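Local structure of uncharacterized protein (Parabacteroides merdae, 4R7F) at residues A[150-153]-A[154-157]; A[326-329]-A[330-333]. The protein is of unknown function but has three immunoglobulin-like beta-sandwich domains, one related to a type 9 secretion plug domain, and may take part in protein export. All coordinates share one frame; numbering follows the deposited sequence.

Contact 1: A[150-153]-A[154-157]; sequences GNTD and IDTN
T152 crosses the D155 side chain at a slant, with OG1 at the centre of the contact. The hydroxyl of T152 donates from OG1 to D155 OD1 at 2.7 Å, reaching that oxygen on its anti side and 33° out of the carboxylate plane. The same hydroxyl oxygen also accepts from the backbone N of I154 (3.0 Å from I154 N to T152 OG1), the bond that defines an ST turn. T152 CG2 adds a van der Waals contact at 3.5 Å from D155 OD1. On the D155 side, a chi1 of 68° sets the carboxylate between its own backbone N and carbonyl carbon and turns it back toward the threonine hydroxyl.

The ST turn sits at the tip of the hairpin that joins strand 143-149 to strand 160-168, where D153 and I154 have type I turn backbone angles. Behind the tip, the backbone of N151 bridges to that of T156. T152 N donates to D155 O at 2.9 Å, and N157 N to G150 O at 2.8 Å. N151 and T156 run side by side, tied weakly by T156 OG1 to N151 OD1 at 3.4 Å. A water lies within bonding distance of G150 O and D155 OD1, with more acceptors about it than it has protons to give, while D155 OD2 bonds to H160 ND1.

Contact 2: A[326-329]-A[330-333]; sequences YNFE and TKQY
The backbones of 326-329 and 330-333 run antiparallel, with N327 and Q332 as a hydrogen-bonded pair: N327 N donates to Q332 O at 2.7 Å and Q332 N to N327 O at 3.1 Å. This is the closed end of the beta hairpin of strands 325-327 and 332-340, and because K331 and Q332 both face N327 it carries a G1 beta bulge.

One step back, Y326 and Y333 form the non-hydrogen-bonded pair, and their rings meet in a T-shaped stack with planes at 76°. The edge of Y326 points into the face of Y333, CD1 standing 3.4 Å above the centre of that ring. With CG anti to the backbone N (chi1 -169°), the Y326 ring leans across the hairpin, and one of its faces takes Q332 O, 3.6 Å above the plane toward the rim. Both hydroxyls are bonded beyond the hairpin, Y326 OH to C299 O and Y333 OH to L302 N. Replacing Y326 by alanine would probably leave the Y333 face without its edge partner and C299 O without this hydroxyl donor.

Over the turn, N327 OD1 collects two backbone N-H groups. T330 N reaches N327 OD1 at 3.0 Å, from 68° out of the carbonyl plane. A weak bond from E329 N to N327 OD1, 2.8 Å, completes an Asx turn. T330 OG1 lies against N327 CG but is bonded to E334 OE2. At the bulge, K331 bends at chi2 and folds back along the loop, which brings NZ to the edge of the F328 ring and into a weak bond with F328 O (K331 NZ to F328 O, 3.0 Å).

In the fold
Contact 1 precedes contact 2 along the chain, and the two belong to different sheets. Residues 150-157 connect neighbouring strands 143-149 and 160-168 of an antiparallel four-stranded sheet. Residues 326-333 close a hairpin at the margin of a mixed five-stranded sheet, where 325-327 is an outermost strand. Their centres are 37 Å apart and their nearest atoms about 25 Å, so they do not touch. Lying 27 and 29 Å from the chain centre, both are peripheral turns, probably of separate immunoglobulin-like sandwiches. Their settings differ: D153 forms a long, weak ion pair with K170 of the second subunit, whereas no other chain of the assembly touches contact 2.

Contact 1: A[150-153]-A[154-157]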
loop_
_atom_site.group_PDB
_atom_site.type_symbol
_atom_site.label_atom_id
_atom_site.label_comp_id
_atom_site.label_asym_id
_atom_site.label_seq_id
_atom_site.Cartn_x
_atom_site.Cartn_y
_atom_site.Cartn_z
ATOM N N GLY A 150 12.880 3.930 -9.040
ATOM C CA GLY A 150 13.559 5.187 -9.361
ATOM C C GLY A 150 14.920 4.937 -9.982
ATOM O O GLY A 150 15.581 5.847 -10.454
ATOM N N ASN A 151 15.340 3.689 -10.004
ATOM C CA ASN A 151 16.510 3.324 -10.747
ATOM C C ASN A 151 16.096 2.813 -12.087
ATOM O O ASN A 151 15.578 1.703 -12.198
ATOM C CB ASN A 151 17.306 2.250 -10.002
ATOM C CG ASN A 151 18.602 1.920 -10.690
ATOM O OD1 ASN A 151 19.099 2.683 -11.516
ATOM N ND2 ASN A 151 19.151 0.790 -10.362
ATOM N N THR A 152 16.333 3.635 -13.100
ATOM C CA THR A 152 15.792 3.450 -14.434
ATOM C C THR A 152 16.907 3.215 -15.405
ATOM O O THR A 152 18.083 3.239 -15.051
ATOM C CB THR A 152 15.001 4.689 -14.902
ATOM O OG1 THR A 152 15.900 5.693 -15.394
ATOM C CG2 THR A 152 14.164 5.240 -13.762
ATOM N N ASP A 153 16.524 2.993 -16.643
ATOM C CA ASP A 153 17.487 2.801 -17.701
ATOM C C ASP A 153 18.196 4.063 -18.126
ATOM O O ASP A 153 19.231 3.953 -18.765
ATOM C CB ASP A 153 16.792 2.213 -18.917
ATOM C CG ASP A 153 16.215 0.844 -18.645
ATOM O OD1 ASP A 153 16.746 0.139 -17.737
ATOM O OD2 ASP A 153 15.242 0.498 -19.364
ATOM N N ILE A 154 17.659 5.243 -17.790
ATOM C CA ILE A 154 18.272 6.503 -18.220
ATOM C C ILE A 154 18.872 7.315 -17.102
ATOM O O ILE A 154 19.559 8.307 -17.362
ATOM C CB ILE A 154 17.283 7.414 -18.992
ATOM C CG1 ILE A 154 16.139 7.892 -18.085
ATOM C CG2 ILE A 154 16.755 6.660 -20.209
ATOM C CD1 ILE A 154 15.149 8.801 -18.787
ATOM N N ASP A 155 18.558 6.951 -15.868
ATOM C CA ASP A 155 19.161 7.584 -14.712
ATOM C C ASP A 155 19.025 6.697 -13.459
ATOM O O ASP A 155 18.446 5.596 -13.515
ATOM C CB ASP A 155 18.594 8.990 -14.497
ATOM C CG ASP A 155 17.098 9.000 -14.069
ATOM O OD1 ASP A 155 16.484 7.913 -13.924
ATOM O OD2 ASP A 155 16.550 10.130 -13.862
ATOM N N THR A 156 19.572 7.173 -12.349
ATOM C CA THR A 156 19.632 6.402 -11.117
ATOM C C THR A 156 19.198 7.262 -9.937
ATOM O O THR A 156 19.946 8.079 -9.449
ATOM C CB THR A 156 21.053 5.850 -10.873
ATOM O OG1 THR A 156 21.428 5.049 -11.995
ATOM C CG2 THR A 156 21.113 4.994 -9.585
ATOM N N ASN A 157 17.968 7.048 -9.489
ATOM C CA ASN A 157 17.420 7.758 -8.352
ATOM C C ASN A 157 17.665 9.270 -8.482
ATOM O O ASN A 157 18.297 9.897 -7.625
ATOM C CB ASN A 157 17.996 7.178 -7.059
ATOM C CG ASN A 157 17.694 5.692 -6.900
ATOM O OD1 ASN A 157 16.689 5.164 -7.382
ATOM N ND2 ASN A 157 18.594 5.010 -6.276
HETATM O O HOH W 1 15.457 8.424 -11.342
#

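Contact 2: A[326-329]-A[330-333]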
loop_
_atom_site.group_PDB
_atom_site.type_symbol
_atom_site.label_atom_id
_atom_site.label_comp_id
_atom_site.label_asym_id
_atom_site.label_seq_id
_atom_site.Cartn_x
_atom_site.Cartn_y
_atom_site.Cartn_z
ATOM N N TYR A 326 -2.891 34.093 -15.628
ATOM C CA TYR A 326 -1.769 34.721 -14.913
ATOM C C TYR A 326 -2.127 36.161 -14.629
ATOM O O TYR A 326 -2.521 36.911 -15.505
ATOM C CB TYR A 326 -0.466 34.623 -15.703
ATOM C CG TYR A 326 0.733 35.006 -14.879
ATOM C CD1 TYR A 326 1.305 34.105 -13.990
ATOM C CD2 TYR A 326 1.268 36.285 -14.952
ATOM C CE1 TYR A 326 2.376 34.481 -13.188
ATOM C CE2 TYR A 326 2.336 36.661 -14.163
ATOM C CZ TYR A 326 2.879 35.766 -13.274
ATOM O OH TYR A 326 3.937 36.151 -12.494
ATOM N N ASN A 327 -2.055 36.510 -13.361
ATOM C CA ASN A 327 -2.276 37.841 -12.907
ATOM C C ASN A 327 -0.954 38.630 -12.933
ATOM O O ASN A 327 -0.117 38.487 -12.043
ATOM C CB ASN A 327 -2.845 37.802 -11.485
ATOM C CG ASN A 327 -3.193 39.187 -10.968
ATOM O OD1 ASN A 327 -2.638 40.183 -11.410
ATOM N ND2 ASN A 327 -4.156 39.251 -10.117
ATOM N N PHE A 328 -0.777 39.493 -13.936
ATOM C CA PHE A 328 0.442 40.295 -14.025
ATOM C C PHE A 328 0.483 41.472 -13.069
ATOM O O PHE A 328 1.499 42.093 -12.950
ATOM C CB PHE A 328 0.649 40.798 -15.445
ATOM C CG PHE A 328 0.941 39.714 -16.426
ATOM C CD1 PHE A 328 -0.092 38.943 -16.947
ATOM C CD2 PHE A 328 2.245 39.474 -16.849
ATOM C CE1 PHE A 328 0.177 37.977 -17.892
ATOM C CE2 PHE A 328 2.524 38.465 -17.764
ATOM C CZ PHE A 328 1.489 37.710 -18.280
ATOM N N GLU A 329 -0.607 41.804 -12.392
ATOM C CA GLU A 329 -0.507 42.789 -11.351
ATOM C C GLU A 329 0.214 42.175 -10.139
ATOM O O GLU A 329 1.124 42.781 -9.578
ATOM C CB GLU A 329 -1.895 43.302 -10.926
ATOM C CG GLU A 329 -2.655 44.070 -11.996
ATOM C CD GLU A 329 -2.055 45.449 -12.281
ATOM O OE1 GLU A 329 -2.010 46.301 -11.363
ATOM O OE2 GLU A 329 -1.627 45.686 -13.439
ATOM N N THR A 330 -0.231 40.995 -9.728
ATOM C CA THR A 330 0.290 40.347 -8.533
ATOM C C THR A 330 1.470 39.458 -8.789
ATOM O O THR A 330 2.051 39.016 -7.825
ATOM C CB THR A 330 -0.742 39.464 -7.833
ATOM O OG1 THR A 330 -1.267 38.524 -8.775
ATOM C CG2 THR A 330 -1.852 40.320 -7.261
ATOM N N LYS A 331 1.808 39.217 -10.060
ATOM C CA LYS A 331 2.772 38.195 -10.493
ATOM C C LYS A 331 2.480 36.776 -9.977
ATOM O O LYS A 331 3.346 36.094 -9.410
ATOM C CB LYS A 331 4.197 38.615 -10.148
ATOM C CG LYS A 331 4.595 39.986 -10.674
ATOM C CD LYS A 331 4.504 40.079 -12.189
ATOM C CE LYS A 331 4.608 41.539 -12.642
ATOM N NZ LYS A 331 4.275 41.695 -14.090
ATOM N N GLN A 332 1.253 36.333 -10.207
ATOM C CA GLN A 332 0.782 35.048 -9.706
ATOM C C GLN A 332 -0.161 34.412 -10.679
ATOM O O GLN A 332 -0.928 35.102 -11.355
ATOM C CB GLN A 332 0.029 35.252 -8.421
ATOM C CG GLN A 332 0.873 35.915 -7.342
ATOM C CD GLN A 332 0.059 36.234 -6.122
ATOM O OE1 GLN A 332 -1.135 36.556 -6.210
ATOM N NE2 GLN A 332 0.694 36.156 -4.981
ATOM N N TYR A 333 -0.107 33.096 -10.751
ATOM C CA TYR A 333 -1.195 32.323 -11.352
ATOM C C TYR A 333 -2.314 32.274 -10.306
ATOM O O TYR A 333 -2.048 32.046 -9.134
ATOM C CB TYR A 333 -0.705 30.917 -11.706
ATOM C CG TYR A 333 0.260 30.831 -12.892
ATOM C CD1 TYR A 333 -0.218 30.733 -14.190
ATOM C CD2 TYR A 333 1.618 30.802 -12.708
ATOM C CE1 TYR A 333 0.623 30.666 -15.270
ATOM C CE2 TYR A 333 2.485 30.697 -13.773
ATOM C CZ TYR A 333 1.993 30.623 -15.063
ATOM O OH TYR A 333 2.852 30.514 -16.159
#